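Local coordinates for short-chain type dehydrogenase/reductase (Mycobacterium ulcerans, PDB 3SVT), which probably acts as an NAD-dependent oxidoreductase of the short-chain dehydrogenase/reductase family, at residues Y14-G19 and A36-V41; R188-R193 and S243-Q248. All blocks are in the same frame, centred on the assembly; numbering follows the deposited sequence.

How the interactions relate
Both contacts are buried and belong to the same parallel sheet, their centres about 19 Å apart and their nearest atoms about 8 Å apart without touching. Interaction 1 joins two neighbouring strands of the first beta-alpha-beta unit, and its bonds run between backbone atoms, with mostly apolar side chains on both faces. Interaction 2 lies toward the other end of the sheet, where strand 187-198 meets a loop rather than a strand; here side-chain bonds from Arg-188, Asn-190 and Thr-246 are interleaved with a few backbone ones. Interaction 1 is covered within its own chain, whereas the loop of interaction 2 also meets a second subunit.

Interaction 1: Y14-G19 and A36-V41; sequences YLVTGG and ASVMIV
Tyr-14 opens the parallel pairing with its backbone, N donating to Ser-37 O at 2.7 Å and O accepting from Met-39 N. The methyl of Ala-36 lies at the edge of its ring, near the ring plane, with Tyr-14 CD2 3.8 Å from Ala-36 CB; a small residue suits this spot beside a broad ring. Leu-15 points to the other face, along with Met-39, Thr-17 and Val-41. CG stands anti to the backbone N (chi1 179°), and Leu-15 CD1 reaches across to Val-41 CG1 at 3.8 Å, the two side chains crossing at about a right angle. Val-16 returns to the Tyr-14 face. Its N gives a bond of 2.8 Å to Met-39 O, its O receives Val-41 N, and its CG2 meets Val-38 CG1 at 3.8 Å; branched residues of this kind favour extended backbone and fill a sheet face compactly. Thr-17 sets CG2 against Val-41 CG2 at 3.7 Å, while OG1 is hydrogen-bonded to the ring ND1 of His-97 and to the backbone N of Ala-99, so one residue serves both neighbouring strands. At Gly-18 the chain leaves the strand with positive phi (65°), a conformation easiest for glycine. Gly-19 N then bonds to Val-41 O at 3.3 Å, and the absence of a side chain on Gly-19 lets Ile-40 CG2 pack directly on its CA, 3.7 Å away. This glycine-rich turn after the first strand is the hallmark of the Rossmann fold, in which such a loop typically faces the dinucleotide. Helix 22-33 makes the crossover, its Leu-31, Val-32 and Ala-28 packing on Tyr-14, Val-38 and Ile-40, while helix 75-89 meets Met-39 on the other face and strands 94-97 and 64-69 flank the pair.

Interaction 2: R188-R193 and S243-Q248; sequences RVNSIR and SFVTGQ
Arg-188 bends its side chain around the loop backbone at Ser-243 and Val-245. CB lies 3.7 Å from both Val-245 O and Thr-246 OG1, which approach it from the same general side, and CG stays near the former. Arg-188 CD comes to 3.4 Å from Ser-243 O. A turn at chi3 (-74°) then lays the guanidinium against Ser-243, with Arg-188 NE 3.5 Å from Ser-243 CA and the backbone N of that serine over the centre of one face. At the tip Arg-188 NH1 donates to Val-245 O at 3.2 Å, an acceptor lying near the guanidinium plane. NH2 bonds to Leu-237 O at the end of helix 227-238. A long, flexible chain ending in a flat, multi-donor guanidinium suits this place because it can gather carbonyls from both the loop and the helix. Val-245 O has a second donor in Asn-190 ND2, which approaches from above the carbonyl plane at 3.1 Å.

Strand 187-198 belongs to the parallel sheet of the Rossmann-type SDR fold, and 243-248 is the loop leading into its neighbour, strand 249-252. Before that pairing begins, side-chain and backbone bonds alternate. Thr-246 OG1, anti to its backbone N, accepts from Val-189 N at 3.0 Å, and Gly-247 N donates to Val-189 O. Gly-247 has a positive phi, which a residue without a side chain adopts readily. Asn-190 presents both ends of its amide to the loop: opposite ND2, Asn-190 OD1 receives Gln-248 N on a lone pair at 2.9 Å. Ser-191 N to Gln-248 O, a backbone bond, leads on to the regular pairing of Ser-191 with Ile-250. Gln-248 folds back so that NE2 reaches Thr-246 O, while OE1 accepts from the backbone N of Asn-251 of the second subunit.

Interaction 1: Y14-G19 and A36-V41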
ATOM      1  N   TYR B  14     -25.347  17.044 -10.550  1.00 28.93           N
ATOM      2  CA  TYR B  14     -24.235  16.111 -10.741  1.00 27.51           C
ATOM      3  C   TYR B  14     -24.077  15.697 -12.196  1.00 26.57           C
ATOM      4  O   TYR B  14     -25.057  15.587 -12.915  1.00 27.44           O
ATOM      5  CB  TYR B  14     -24.430  14.854  -9.881  1.00 26.79           C
ATOM      6  CG  TYR B  14     -24.543  15.186  -8.433  1.00 26.63           C
ATOM      7  CD1 TYR B  14     -23.415  15.301  -7.636  1.00 25.84           C
ATOM      8  CD2 TYR B  14     -25.796  15.446  -7.855  1.00 27.24           C
ATOM      9  CE1 TYR B  14     -23.531  15.650  -6.278  1.00 27.22           C
ATOM     10  CE2 TYR B  14     -25.911  15.790  -6.527  1.00 27.94           C
ATOM     11  CZ  TYR B  14     -24.779  15.897  -5.739  1.00 26.36           C
ATOM     12  OH  TYR B  14     -24.921  16.246  -4.398  1.00 29.68           O
ATOM     13  N   LEU B  15     -22.830  15.456 -12.597  1.00 26.04           N
ATOM     14  CA  LEU B  15     -22.508  14.844 -13.876  1.00 25.56           C
ATOM     15  C   LEU B  15     -22.143  13.362 -13.653  1.00 24.46           C
ATOM     16  O   LEU B  15     -21.334  13.030 -12.782  1.00 24.92           O
ATOM     17  CB  LEU B  15     -21.328  15.570 -14.527  1.00 25.57           C
ATOM     18  CG  LEU B  15     -20.878  14.989 -15.872  1.00 25.28           C
ATOM     19  CD1 LEU B  15     -21.922  15.352 -16.947  1.00 25.82           C
ATOM     20  CD2 LEU B  15     -19.491  15.502 -16.206  1.00 27.37           C
ATOM     21  N   VAL B  16     -22.736  12.475 -14.443  1.00 24.87           N
ATOM     22  CA  VAL B  16     -22.397  11.046 -14.396  1.00 24.16           C
ATOM     23  C   VAL B  16     -22.003  10.517 -15.775  1.00 25.39           C
ATOM     24  O   VAL B  16     -22.811  10.539 -16.726  1.00 26.26           O
ATOM     25  CB  VAL B  16     -23.532  10.215 -13.809  1.00 24.52           C
ATOM     26  CG1 VAL B  16     -23.116   8.724 -13.740  1.00 21.92           C
ATOM     27  CG2 VAL B  16     -23.905  10.744 -12.379  1.00 23.54           C
ATOM     28  N   THR B  17     -20.759  10.066 -15.890  1.00 25.40           N
ATOM     29  CA  THR B  17     -20.238   9.555 -17.163  1.00 26.51           C
ATOM     30  C   THR B  17     -20.450   8.043 -17.191  1.00 27.56           C
ATOM     31  O   THR B  17     -20.427   7.373 -16.139  1.00 26.87           O
ATOM     32  CB  THR B  17     -18.738   9.886 -17.397  1.00 26.76           C
ATOM     33  OG1 THR B  17     -17.932   9.012 -16.603  1.00 26.68           O
ATOM     34  CG2 THR B  17     -18.429  11.393 -17.060  1.00 25.42           C
ATOM     35  N   GLY B  18     -20.694   7.522 -18.387  1.00 28.49           N
ATOM     36  CA  GLY B  18     -21.130   6.135 -18.548  1.00 29.84           C
ATOM     37  C   GLY B  18     -22.499   5.941 -17.918  1.00 30.27           C
ATOM     38  O   GLY B  18     -22.822   4.858 -17.453  1.00 30.57           O
ATOM     39  N   GLY B  19     -23.316   6.999 -17.925  1.00 30.30           N
ATOM     40  CA  GLY B  19     -24.617   6.972 -17.293  1.00 30.85           C
ATOM     41  C   GLY B  19     -25.685   6.187 -18.016  1.00 32.24           C
ATOM     42  O   GLY B  19     -26.790   6.066 -17.509  1.00 34.15           O
ATOM     43  N   ALA B  36     -31.893  14.874  -6.764  1.00 36.53           N
ATOM     44  CA  ALA B  36     -30.826  15.571  -7.494  1.00 35.78           C
ATOM     45  C   ALA B  36     -31.153  15.787  -8.980  1.00 35.38           C
ATOM     46  O   ALA B  36     -31.977  15.067  -9.574  1.00 34.83           O
ATOM     47  CB  ALA B  36     -29.497  14.809  -7.378  1.00 33.91           C
ATOM     48  N   SER B  37     -30.475  16.789  -9.557  1.00 34.80           N
ATOM     49  CA  SER B  37     -30.366  16.955 -11.006  1.00 33.86           C
ATOM     50  C   SER B  37     -29.109  16.262 -11.517  1.00 32.15           C
ATOM     51  O   SER B  37     -27.998  16.504 -11.037  1.00 31.43           O
ATOM     52  CB  SER B  37     -30.325  18.436 -11.375  1.00 34.94           C
ATOM     53  OG  SER B  37     -31.586  19.022 -11.133  1.00 35.31           O
ATOM     54  N   VAL B  38     -29.294  15.388 -12.495  1.00 31.68           N
ATOM     55  CA  VAL B  38     -28.208  14.650 -13.066  1.00 30.30           C
ATOM     56  C   VAL B  38     -28.163  14.865 -14.587  1.00 30.12           C
ATOM     57  O   VAL B  38     -29.203  14.863 -15.246  1.00 31.50           O
ATOM     58  CB  VAL B  38     -28.361  13.160 -12.781  1.00 29.56           C
ATOM     59  CG1 VAL B  38     -27.163  12.379 -13.374  1.00 28.97           C
ATOM     60  CG2 VAL B  38     -28.477  12.915 -11.268  1.00 31.50           C
ATOM     61  N   MET B  39     -26.959  15.058 -15.118  1.00 28.57           N
ATOM     62  CA  MET B  39     -26.679  14.868 -16.533  1.00 28.39           C
ATOM     63  C   MET B  39     -25.842  13.599 -16.682  1.00 27.28           C
ATOM     64  O   MET B  39     -24.755  13.474 -16.071  1.00 26.97           O
ATOM     65  CB  MET B  39     -25.911  16.052 -17.125  1.00 28.36           C
ATOM     66  CG  MET B  39     -25.833  16.005 -18.650  1.00 30.71           C
ATOM     67  SD  MET B  39     -24.845  17.326 -19.385  1.00 36.22           S
ATOM     68  CE  MET B  39     -26.047  18.661 -19.344  1.00 36.11           C
ATOM     69  N   ILE B  40     -26.364  12.657 -17.456  1.00 26.83           N
ATOM     70  CA  ILE B  40     -25.624  11.467 -17.861  1.00 27.39           C
ATOM     71  C   ILE B  40     -25.005  11.670 -19.245  1.00 28.19           C
ATOM     72  O   ILE B  40     -25.667  12.124 -20.172  1.00 29.73           O
ATOM     73  CB  ILE B  40     -26.479  10.187 -17.890  1.00 27.34           C
ATOM     74  CG1 ILE B  40     -27.760  10.365 -18.744  1.00 29.58           C
ATOM     75  CG2 ILE B  40     -26.830   9.764 -16.459  1.00 27.44           C
ATOM     76  CD1 ILE B  40     -28.578   9.072 -18.906  1.00 29.37           C
ATOM     77  N   VAL B  41     -23.730  11.348 -19.379  1.00 28.43           N
ATOM     78  CA  VAL B  41     -23.074  11.429 -20.665  1.00 28.55           C
ATOM     79  C   VAL B  41     -22.505  10.050 -20.995  1.00 29.52           C
ATOM     80  O   VAL B  41     -22.246   9.232 -20.092  1.00 28.99           O
ATOM     81  CB  VAL B  41     -21.989  12.505 -20.672  1.00 28.57           C
ATOM     82  CG1 VAL B  41     -22.574  13.871 -20.334  1.00 28.66           C
ATOM     83  CG2 VAL B  41     -20.848  12.151 -19.719  1.00 28.65           C
TER

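Interaction 2: R188-R193 and S243-Q248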
ATOM      1  N   ARG B 188     -13.152  17.571  -3.058  1.00 24.66           N
ATOM      2  CA  ARG B 188     -12.707  16.251  -2.626  1.00 23.20           C
ATOM      3  C   ARG B 188     -12.654  15.324  -3.833  1.00 23.10           C
ATOM      4  O   ARG B 188     -13.487  15.410  -4.734  1.00 22.87           O
ATOM      5  CB  ARG B 188     -13.652  15.704  -1.554  1.00 23.52           C
ATOM      6  CG  ARG B 188     -13.887  16.740  -0.439  1.00 24.66           C
ATOM      7  CD  ARG B 188     -14.745  16.234   0.673  1.00 27.18           C
ATOM      8  NE  ARG B 188     -16.171  16.127   0.341  1.00 24.79           N
ATOM      9  CZ  ARG B 188     -16.805  15.002   0.027  1.00 27.39           C
ATOM     10  NH1 ARG B 188     -16.141  13.828  -0.082  1.00 24.88           N
ATOM     11  NH2 ARG B 188     -18.128  15.045  -0.192  1.00 26.44           N
ATOM     12  N   VAL B 189     -11.651  14.463  -3.867  1.00 22.49           N
ATOM     13  CA  VAL B 189     -11.505  13.524  -4.973  1.00 22.75           C
ATOM     14  C   VAL B 189     -11.170  12.156  -4.395  1.00 22.28           C
ATOM     15  O   VAL B 189     -10.230  12.025  -3.602  1.00 22.29           O
ATOM     16  CB  VAL B 189     -10.406  13.957  -6.005  1.00 22.37           C
ATOM     17  CG1 VAL B 189     -10.438  13.030  -7.255  1.00 21.97           C
ATOM     18  CG2 VAL B 189     -10.561  15.425  -6.393  1.00 22.23           C
ATOM     19  N   ASN B 190     -11.950  11.150  -4.779  1.00 22.34           N
ATOM     20  CA  ASN B 190     -11.795   9.797  -4.266  1.00 21.84           C
ATOM     21  C   ASN B 190     -12.011   8.777  -5.381  1.00 22.60           C
ATOM     22  O   ASN B 190     -12.651   9.080  -6.399  1.00 23.65           O
ATOM     23  CB  ASN B 190     -12.798   9.518  -3.121  1.00 22.13           C
ATOM     24  CG  ASN B 190     -12.597  10.410  -1.903  1.00 21.15           C
ATOM     25  OD1 ASN B 190     -11.663  10.214  -1.146  1.00 22.25           O
ATOM     26  ND2 ASN B 190     -13.501  11.366  -1.693  1.00 19.63           N
ATOM     27  N   SER B 191     -11.488   7.569  -5.181  1.00 22.23           N
ATOM     28  CA  SER B 191     -11.692   6.453  -6.112  1.00 22.06           C
ATOM     29  C   SER B 191     -12.442   5.302  -5.421  1.00 21.57           C
ATOM     30  O   SER B 191     -12.201   4.993  -4.255  1.00 21.67           O
ATOM     31  CB  SER B 191     -10.368   5.939  -6.667  1.00 22.53           C
ATOM     32  OG  SER B 191     -10.585   4.749  -7.411  1.00 24.56           O
ATOM     33  N   ILE B 192     -13.353   4.679  -6.164  1.00 21.61           N
ATOM     34  CA  ILE B 192     -13.950   3.421  -5.801  1.00 21.00           C
ATOM     35  C   ILE B 192     -13.436   2.302  -6.727  1.00 22.75           C
ATOM     36  O   ILE B 192     -13.518   2.445  -7.948  1.00 22.88           O
ATOM     37  CB  ILE B 192     -15.495   3.473  -5.899  1.00 21.37           C
ATOM     38  CG1 ILE B 192     -16.058   4.603  -5.013  1.00 21.56           C
ATOM     39  CG2 ILE B 192     -16.105   2.134  -5.525  1.00 20.40           C
ATOM     40  CD1 ILE B 192     -17.491   4.908  -5.283  1.00 20.65           C
ATOM     41  N   ARG B 193     -12.972   1.187  -6.150  1.00 21.73           N
ATOM     42  CA  ARG B 193     -12.593  -0.003  -6.929  1.00 23.98           C
ATOM     43  C   ARG B 193     -13.587  -1.145  -6.700  1.00 24.13           C
ATOM     44  O   ARG B 193     -13.446  -1.870  -5.716  1.00 24.85           O
ATOM     45  CB  ARG B 193     -11.225  -0.507  -6.466  1.00 23.55           C
ATOM     46  CG  ARG B 193     -10.020   0.385  -6.833  1.00 25.34           C
ATOM     47  CD  ARG B 193      -8.831  -0.201  -6.066  1.00 27.70           C
ATOM     48  NE  ARG B 193      -7.533   0.345  -6.375  1.00 32.26           N
ATOM     49  CZ  ARG B 193      -6.493   0.320  -5.527  1.00 34.25           C
ATOM     50  NH1 ARG B 193      -6.594  -0.157  -4.285  1.00 36.32           N
ATOM     51  NH2 ARG B 193      -5.357   0.822  -5.919  1.00 36.20           N
ATOM     52  N   SER B 243     -17.547  14.796   4.077  1.00 24.22           N
ATOM     53  CA  SER B 243     -16.911  16.098   3.785  1.00 24.18           C
ATOM     54  C   SER B 243     -15.450  16.236   4.272  1.00 24.08           C
ATOM     55  O   SER B 243     -14.751  17.203   3.924  1.00 24.90           O
ATOM     56  CB  SER B 243     -17.764  17.236   4.360  1.00 24.52           C
ATOM     57  OG  SER B 243     -17.842  17.139   5.770  1.00 24.21           O
ATOM     58  N   PHE B 244     -14.997  15.316   5.102  1.00 22.55           N
ATOM     59  CA  PHE B 244     -13.599  15.284   5.493  1.00 22.87           C
ATOM     60  C   PHE B 244     -12.882  14.092   4.860  1.00 21.89           C
ATOM     61  O   PHE B 244     -11.760  13.749   5.275  1.00 21.74           O
ATOM     62  CB  PHE B 244     -13.476  15.205   7.021  1.00 23.29           C
ATOM     63  CG  PHE B 244     -12.191  15.709   7.543  1.00 24.20           C
ATOM     64  CD1 PHE B 244     -11.792  17.021   7.280  1.00 25.30           C
ATOM     65  CD2 PHE B 244     -11.397  14.915   8.369  1.00 24.50           C
ATOM     66  CE1 PHE B 244     -10.600  17.511   7.772  1.00 21.46           C
ATOM     67  CE2 PHE B 244     -10.215  15.412   8.865  1.00 25.25           C
ATOM     68  CZ  PHE B 244      -9.812  16.705   8.560  1.00 22.97           C
ATOM     69  N   VAL B 245     -13.487  13.491   3.837  1.00 20.60           N
ATOM     70  CA  VAL B 245     -12.903  12.274   3.223  1.00 20.38           C
ATOM     71  C   VAL B 245     -12.417  12.674   1.843  1.00 20.96           C
ATOM     72  O   VAL B 245     -13.210  13.018   0.961  1.00 21.43           O
ATOM     73  CB  VAL B 245     -13.949  11.127   3.125  1.00 20.20           C
ATOM     74  CG1 VAL B 245     -13.344   9.849   2.447  1.00 20.79           C
ATOM     75  CG2 VAL B 245     -14.500  10.789   4.515  1.00 20.00           C
ATOM     76  N   THR B 246     -11.116  12.692   1.666  1.00 20.59           N
ATOM     77  CA  THR B 246     -10.567  12.917   0.344  1.00 21.40           C
ATOM     78  C   THR B 246      -9.279  12.146   0.186  1.00 21.55           C
ATOM     79  O   THR B 246      -8.593  11.816   1.185  1.00 21.25           O
ATOM     80  CB  THR B 246     -10.326  14.406   0.072  1.00 22.01           C
ATOM     81  OG1 THR B 246     -10.117  14.606  -1.333  1.00 22.17           O
ATOM     82  CG2 THR B 246      -9.102  14.923   0.888  1.00 19.87           C
ATOM     83  N   GLY B 247      -8.974  11.837  -1.070  1.00 22.00           N
ATOM     84  CA  GLY B 247      -7.746  11.138  -1.450  1.00 21.98           C
ATOM     85  C   GLY B 247      -7.766   9.645  -1.200  1.00 22.16           C
ATOM     86  O   GLY B 247      -6.713   9.009  -1.212  1.00 23.04           O
ATOM     87  N   GLN B 248      -8.963   9.093  -0.934  1.00 21.93           N
ATOM     88  CA  GLN B 248      -9.104   7.691  -0.573  1.00 21.31           C
ATOM     89  C   GLN B 248      -9.341   6.834  -1.788  1.00 21.66           C
ATOM     90  O   GLN B 248      -9.852   7.333  -2.810  1.00 21.62           O
ATOM     91  CB  GLN B 248     -10.250   7.526   0.435  1.00 22.13           C
ATOM     92  CG  GLN B 248     -10.045   8.327   1.726  1.00 20.62           C
ATOM     93  CD  GLN B 248      -8.693   8.024   2.324  1.00 23.25           C
ATOM     94  OE1 GLN B 248      -8.405   6.870   2.649  1.00 22.76           O
ATOM     95  NE2 GLN B 248      -7.828   9.035   2.406  1.00 22.22           N
TER